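Long-range contacts in oxalate oxidase 1 (Hordeum vulgare, PDB 2ET1), which oxidises oxalate with molecular oxygen to carbon dioxide and hydrogen peroxide, using manganese, in the apoplast of the plant cell wall: residues G71-R76 / Q156-V161; P91-I96 / S152-N157. One frame throughout, in Å; residues are numbered along the deposited sequence.

Contacts 1 and 2 are both buried in the cupin barrel, and their centres lie about 5 Å apart. They share Q156 and N157 in the chain that leaves strand 147-153. That strand sits between strands 73-79 and 95-101 in one antiparallel sheet. Contact 1 sets the loop against strand 73-79 and the turn before it. Contact 2 pairs the end of strand 147-153 with the start of 95-101 and joins the loops beside them. Contact 1 has no direct hydrogen bond between its segments. It rests on packing, a CA-H...O contact and a water bridge that is weak at one end. Contact 2 adds an arginine grip and a metal ligand. Both reach the bound glyoxylic acid, through N75 and E95.

Contact 1: G71-R76 / Q156-V161; sequences GVSMNR and QNPGIV. With GLV (glyoxylic acid), chain C.
S73 and P158 meet where strand 73-79 passes the loop that follows strand 147-153. The hydroxyl OG of S73 lies 3.6 Å from CD of P158, the ring carbon next to nitrogen. Its chi1 of 67° sets OG between the backbone N and the carbonyl carbon. From there OG also hydrogen-bonds the backbone O of S155, just before the loop segment. One residue back, the carbonyl O of V72 faces the backbone of Q156. It takes a CA-H...O contact from CA of Q156 at 3.5 Å, with an angle of 150° at the hydrogen. Further along the strand, CB of N75 lies 3.9 Å from C1 of the glyoxylic acid. CD1 of I160 approaches O1 of the same ligand at 3.8 Å, from the loop. N75 is an oxalate-binding residue, and the approach of I160 is consistent with both segments lining part of the oxalate pocket.

In the second shell, a water accepts a weak bond from N of G71 and donates to OE1 of Q156 at 2.8 Å. The same OE1 accepts from the backbone N of T69, and NE2 bonds OD1 of N68. V72 and M74 pack on a second subunit. The V72 carbonyl is buried without a conventional donor, so the CA-H contact probably offsets only part of the cost.

Contact 2: P91-I96 / S152-N157; sequences PRATEI and SFNSQN. With MN (manganese (II) ion), chain B; GLV (glyoxylic acid), chain C.
With chi1 176° and the chain extended beyond CG, E95 carries its carboxylate out alongside the F153 ring. F153 has chi1 -56°, which sets CG beside its backbone N, and so the ring runs beside the glutamate. CE2 of F153 lies 3.5 Å from OE1 of E95, and the carboxylate and ring planes are 67° apart. OE1 binds manganese at 2.2 Å. O3 of the glyoxylic acid is a second ligand and lies in the ring plane, at the edge of F153. A metal-bound water donates to both OE2 of E95 and O2 of the glyoxylic acid. H88, H90 and H137 complete the metal site, the three-histidine, one-glutamate set of cupins.

At the other end, NE and NH2 of R92 both donate to the single carbonyl O of N157, at 3.3 and 3.1 Å. NE comes nearly in line with the C=O bond, whereas NH2 stands above the carbonyl plane. A water joins NE of R92, OG of S155 and that same carbonyl. NH1 forms a salt bridge with D8 of a fourth subunit. S155 OG hydrogen-bonds OD1 of D2 and accepts from N of N157, an ST turn.

I96 and S152 form an antiparallel hydrogen-bonded pair: N of I96 to O of S152 and N of S152 to O of I96 are both 2.9 Å. Strand 95-101 lies between 147-153 and 128-131, where E95 bonds I131 through the backbone. Strand 73-79 flanks 147-153 on its other side.

Contact 1: G71-R76 / Q156-V161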
loop_
_atom_site.group_PDB
_atom_site.type_symbol
_atom_site.label_atom_id
_atom_site.label_comp_id
_atom_site.label_asym_id
_atom_site.label_seq_id
_atom_site.Cartn_x
_atom_site.Cartn_y
_atom_site.Cartn_z
ATOM N N GLY A 71 -5.880 10.661 3.444
ATOM C CA GLY A 71 -6.569 9.436 3.009
ATOM C C GLY A 71 -8.083 9.399 3.146
ATOM O O GLY A 71 -8.684 8.310 3.063
ATOM N N VAL A 72 -8.690 10.578 3.351
ATOM C CA VAL A 72 -10.146 10.711 3.586
ATOM C C VAL A 72 -10.769 11.957 2.925
ATOM O O VAL A 72 -10.066 12.930 2.596
ATOM C CB VAL A 72 -10.496 10.753 5.101
ATOM C CG1 VAL A 72 -10.188 9.393 5.798
ATOM C CG2 VAL A 72 -9.771 11.932 5.799
ATOM N N SER A 73 -12.085 11.890 2.716
ATOM C CA SER A 73 -12.904 13.050 2.286
ATOM C C SER A 73 -14.384 12.752 2.565
ATOM O O SER A 73 -14.727 11.631 2.950
ATOM C CB SER A 73 -12.691 13.371 0.795
ATOM O OG SER A 73 -13.199 12.346 -0.048
ATOM N N MET A 74 -15.244 13.758 2.382
ATOM C CA MET A 74 -16.698 13.633 2.658
ATOM C C MET A 74 -17.502 14.444 1.651
ATOM O O MET A 74 -17.064 15.523 1.261
ATOM C CB MET A 74 -17.019 14.241 4.024
ATOM C CG MET A 74 -17.063 13.350 5.209
ATOM S SD MET A 74 -17.549 14.392 6.620
ATOM C CE MET A 74 -19.211 14.767 6.275
ATOM N N ASN A 75 -18.697 13.971 1.285
ATOM C CA ASN A 75 -19.662 14.791 0.515
ATOM C C ASN A 75 -21.026 14.786 1.212
ATOM O O ASN A 75 -21.326 13.870 1.977
ATOM C CB ASN A 75 -19.896 14.235 -0.901
ATOM C CG ASN A 75 -18.645 14.207 -1.779
ATOM O OD1 ASN A 75 -18.618 13.469 -2.776
ATOM N ND2 ASN A 75 -17.636 14.994 -1.447
ATOM N N ARG A 76 -21.841 15.808 0.938
ATOM C CA ARG A 76 -23.262 15.836 1.324
ATOM C C ARG A 76 -24.098 15.714 0.044
ATOM O O ARG A 76 -23.721 16.272 -0.992
ATOM C CB ARG A 76 -23.577 17.146 2.066
ATOM C CG ARG A 76 -25.065 17.387 2.313
ATOM C CD ARG A 76 -25.319 18.695 3.086
ATOM N NE ARG A 76 -26.759 18.917 3.208
ATOM C CZ ARG A 76 -27.365 19.472 4.257
ATOM N NH1 ARG A 76 -26.666 19.895 5.306
ATOM N NH2 ARG A 76 -28.685 19.605 4.249
ATOM N N GLN A 156 -8.749 11.116 -0.564
ATOM C CA GLN A 156 -8.889 12.589 -0.633
ATOM C C GLN A 156 -9.539 13.058 -1.944
ATOM O O GLN A 156 -9.923 14.226 -2.058
ATOM C CB GLN A 156 -7.518 13.270 -0.489
ATOM C CG GLN A 156 -6.591 13.115 -1.719
ATOM C CD GLN A 156 -5.227 13.756 -1.511
ATOM O OE1 GLN A 156 -4.609 13.587 -0.462
ATOM N NE2 GLN A 156 -4.762 14.519 -2.510
ATOM N N ASN A 157 -9.613 12.174 -2.942
ATOM C CA ASN A 157 -10.138 12.531 -4.271
ATOM C C ASN A 157 -10.675 11.259 -4.947
ATOM O O ASN A 157 -10.033 10.717 -5.857
ATOM C CB ASN A 157 -9.010 13.180 -5.109
ATOM C CG ASN A 157 -9.500 13.815 -6.410
ATOM O OD1 ASN A 157 -8.787 13.799 -7.433
ATOM N ND2 ASN A 157 -10.679 14.421 -6.373
ATOM N N PRO A 158 -11.859 10.775 -4.497
ATOM C CA PRO A 158 -12.368 9.486 -5.006
ATOM C C PRO A 158 -12.664 9.460 -6.502
ATOM O O PRO A 158 -12.569 8.375 -7.126
ATOM C CB PRO A 158 -13.665 9.268 -4.199
ATOM C CG PRO A 158 -14.079 10.609 -3.733
ATOM C CD PRO A 158 -12.780 11.378 -3.510
ATOM N N GLY A 159 -13.035 10.621 -7.063
ATOM C CA GLY A 159 -13.491 10.725 -8.462
ATOM C C GLY A 159 -14.959 10.341 -8.581
ATOM O O GLY A 159 -15.462 9.569 -7.777
ATOM N N ILE A 160 -15.662 10.927 -9.548
ATOM C CA ILE A 160 -17.051 10.513 -9.810
ATOM C C ILE A 160 -17.244 10.253 -11.304
ATOM O O ILE A 160 -17.061 11.157 -12.121
ATOM C CB ILE A 160 -18.097 11.560 -9.323
ATOM C CG1 ILE A 160 -17.867 11.974 -7.861
ATOM C CG2 ILE A 160 -19.521 10.985 -9.503
ATOM C CD1 ILE A 160 -18.703 13.187 -7.429
ATOM N N VAL A 161 -17.612 9.016 -11.645
ATOM C CA VAL A 161 -17.999 8.636 -13.009
ATOM C C VAL A 161 -19.534 8.510 -13.022
ATOM O O VAL A 161 -20.078 7.510 -12.555
ATOM C CB VAL A 161 -17.300 7.294 -13.410
ATOM C CG1 VAL A 161 -17.809 6.762 -14.746
ATOM C CG2 VAL A 161 -15.799 7.469 -13.471
HETATM C C1 GLV C . -21.521 11.905 -3.612
HETATM O O1 GLV C . -20.204 12.005 -4.160
HETATM C C2 GLV C . -21.973 10.480 -3.685
HETATM O O2 GLV C . -23.180 10.201 -3.451
HETATM O O3 GLV C . -21.110 9.621 -3.948
HETATM O O HOH W 1 -4.751 11.160 0.859
#

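Contact 2: P91-I96 / S152-N157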
loop_
_atom_site.group_PDB
_atom_site.type_symbol
_atom_site.label_atom_id
_atom_site.label_comp_id
_atom_site.label_asym_id
_atom_site.label_seq_id
_atom_site.Cartn_x
_atom_site.Cartn_y
_atom_site.Cartn_z
ATOM N N PRO A 91 -13.813 5.698 -8.971
ATOM C CA PRO A 91 -12.670 4.908 -9.435
ATOM C C PRO A 91 -11.601 4.591 -8.385
ATOM O O PRO A 91 -10.864 3.605 -8.551
ATOM C CB PRO A 91 -12.070 5.762 -10.568
ATOM C CG PRO A 91 -12.630 7.133 -10.392
ATOM C CD PRO A 91 -13.955 6.973 -9.701
ATOM N N ARG A 92 -11.522 5.402 -7.317
ATOM C CA ARG A 92 -10.377 5.347 -6.398
ATOM C C ARG A 92 -10.748 5.242 -4.901
ATOM O O ARG A 92 -9.907 5.533 -4.032
ATOM C CB ARG A 92 -9.405 6.529 -6.658
ATOM C CG ARG A 92 -8.801 6.521 -8.073
ATOM C CD ARG A 92 -7.873 7.701 -8.297
ATOM N NE ARG A 92 -8.578 8.972 -8.192
ATOM C CZ ARG A 92 -9.188 9.602 -9.194
ATOM N NH1 ARG A 92 -9.210 9.094 -10.427
ATOM N NH2 ARG A 92 -9.789 10.757 -8.959
ATOM N N ALA A 93 -11.974 4.800 -4.581
ATOM C CA ALA A 93 -12.360 4.688 -3.155
ATOM C C ALA A 93 -13.575 3.814 -2.879
ATOM O O ALA A 93 -14.482 3.703 -3.725
ATOM C CB ALA A 93 -12.618 6.084 -2.572
ATOM N N THR A 94 -13.584 3.238 -1.674
ATOM C CA THR A 94 -14.809 2.748 -1.005
ATOM C C THR A 94 -15.549 3.933 -0.375
ATOM O O THR A 94 -14.919 4.889 0.087
ATOM C CB THR A 94 -14.447 1.730 0.113
ATOM O OG1 THR A 94 -13.807 0.571 -0.454
ATOM C CG2 THR A 94 -15.703 1.240 0.888
ATOM N N GLU A 95 -16.886 3.846 -0.340
ATOM C CA GLU A 95 -17.768 4.849 0.288
ATOM C C GLU A 95 -18.514 4.241 1.481
ATOM O O GLU A 95 -18.927 3.071 1.438
ATOM C CB GLU A 95 -18.790 5.336 -0.753
ATOM C CG GLU A 95 -19.845 6.328 -0.235
ATOM C CD GLU A 95 -20.838 6.733 -1.316
ATOM O OE1 GLU A 95 -20.450 6.763 -2.505
ATOM O OE2 GLU A 95 -22.019 7.011 -0.974
ATOM N N ILE A 96 -18.679 5.038 2.540
ATOM C CA ILE A 96 -19.483 4.642 3.703
ATOM C C ILE A 96 -20.422 5.803 4.042
ATOM O O ILE A 96 -19.974 6.937 4.252
ATOM C CB ILE A 96 -18.581 4.177 4.894
ATOM C CG1 ILE A 96 -19.405 3.548 6.015
ATOM C CG2 ILE A 96 -17.657 5.314 5.414
ATOM C CD1 ILE A 96 -18.547 2.673 6.975
ATOM N N SER A 152 -18.697 9.348 3.421
ATOM C CA SER A 152 -17.248 9.501 3.590
ATOM C C SER A 152 -16.528 8.507 2.672
ATOM O O SER A 152 -17.106 7.476 2.295
ATOM C CB SER A 152 -16.855 9.237 5.051
ATOM O OG SER A 152 -17.480 10.171 5.932
ATOM N N PHE A 153 -15.272 8.806 2.340
ATOM C CA PHE A 153 -14.484 7.976 1.412
ATOM C C PHE A 153 -13.099 7.707 1.974
ATOM O O PHE A 153 -12.543 8.565 2.671
ATOM C CB PHE A 153 -14.297 8.686 0.057
ATOM C CG PHE A 153 -15.588 9.093 -0.617
ATOM C CD1 PHE A 153 -16.123 10.367 -0.407
ATOM C CD2 PHE A 153 -16.246 8.213 -1.481
ATOM C CE1 PHE A 153 -17.328 10.748 -1.020
ATOM C CE2 PHE A 153 -17.461 8.570 -2.098
ATOM C CZ PHE A 153 -17.995 9.853 -1.870
ATOM N N ASN A 154 -12.514 6.553 1.641
ATOM C CA ASN A 154 -11.076 6.340 1.934
ATOM C C ASN A 154 -10.126 6.878 0.851
ATOM O O ASN A 154 -9.125 6.245 0.522
ATOM C CB ASN A 154 -10.739 4.880 2.333
ATOM C CG ASN A 154 -10.892 3.876 1.196
ATOM O OD1 ASN A 154 -10.335 2.757 1.284
ATOM N ND2 ASN A 154 -11.622 4.231 0.158
ATOM N N SER A 155 -10.463 8.056 0.308
ATOM C CA SER A 155 -9.557 8.817 -0.567
ATOM C C SER A 155 -9.808 10.320 -0.397
ATOM O O SER A 155 -10.943 10.742 -0.133
ATOM C CB SER A 155 -9.758 8.456 -2.043
ATOM O OG SER A 155 -8.898 9.259 -2.876
ATOM N N GLN A 156 -8.749 11.116 -0.564
ATOM C CA GLN A 156 -8.889 12.589 -0.633
ATOM C C GLN A 156 -9.539 13.058 -1.944
ATOM O O GLN A 156 -9.923 14.226 -2.058
ATOM C CB GLN A 156 -7.518 13.270 -0.489
ATOM C CG GLN A 156 -6.591 13.115 -1.719
ATOM C CD GLN A 156 -5.227 13.756 -1.511
ATOM O OE1 GLN A 156 -4.609 13.587 -0.462
ATOM N NE2 GLN A 156 -4.762 14.519 -2.510
ATOM N N ASN A 157 -9.613 12.174 -2.942
ATOM C CA ASN A 157 -10.138 12.531 -4.271
ATOM C C ASN A 157 -10.675 11.259 -4.947
ATOM O O ASN A 157 -10.033 10.717 -5.857
ATOM C CB ASN A 157 -9.010 13.180 -5.109
ATOM C CG ASN A 157 -9.500 13.815 -6.410
ATOM O OD1 ASN A 157 -8.787 13.799 -7.433
ATOM N ND2 ASN A 157 -10.679 14.421 -6.373
HETATM MN MN MN B . -21.348 7.418 -4.365
HETATM C C1 GLV C . -21.521 11.905 -3.612
HETATM O O1 GLV C . -20.204 12.005 -4.160
HETATM C C2 GLV C . -21.973 10.480 -3.685
HETATM O O2 GLV C . -23.180 10.201 -3.451
HETATM O O3 GLV C . -21.110 9.621 -3.948
HETATM O O HOH W 2 -8.178 5.100 -1.869
HETATM O O HOH W 3 -7.639 9.281 -5.522
HETATM O O HOH W 4 -23.294 7.572 -3.219
#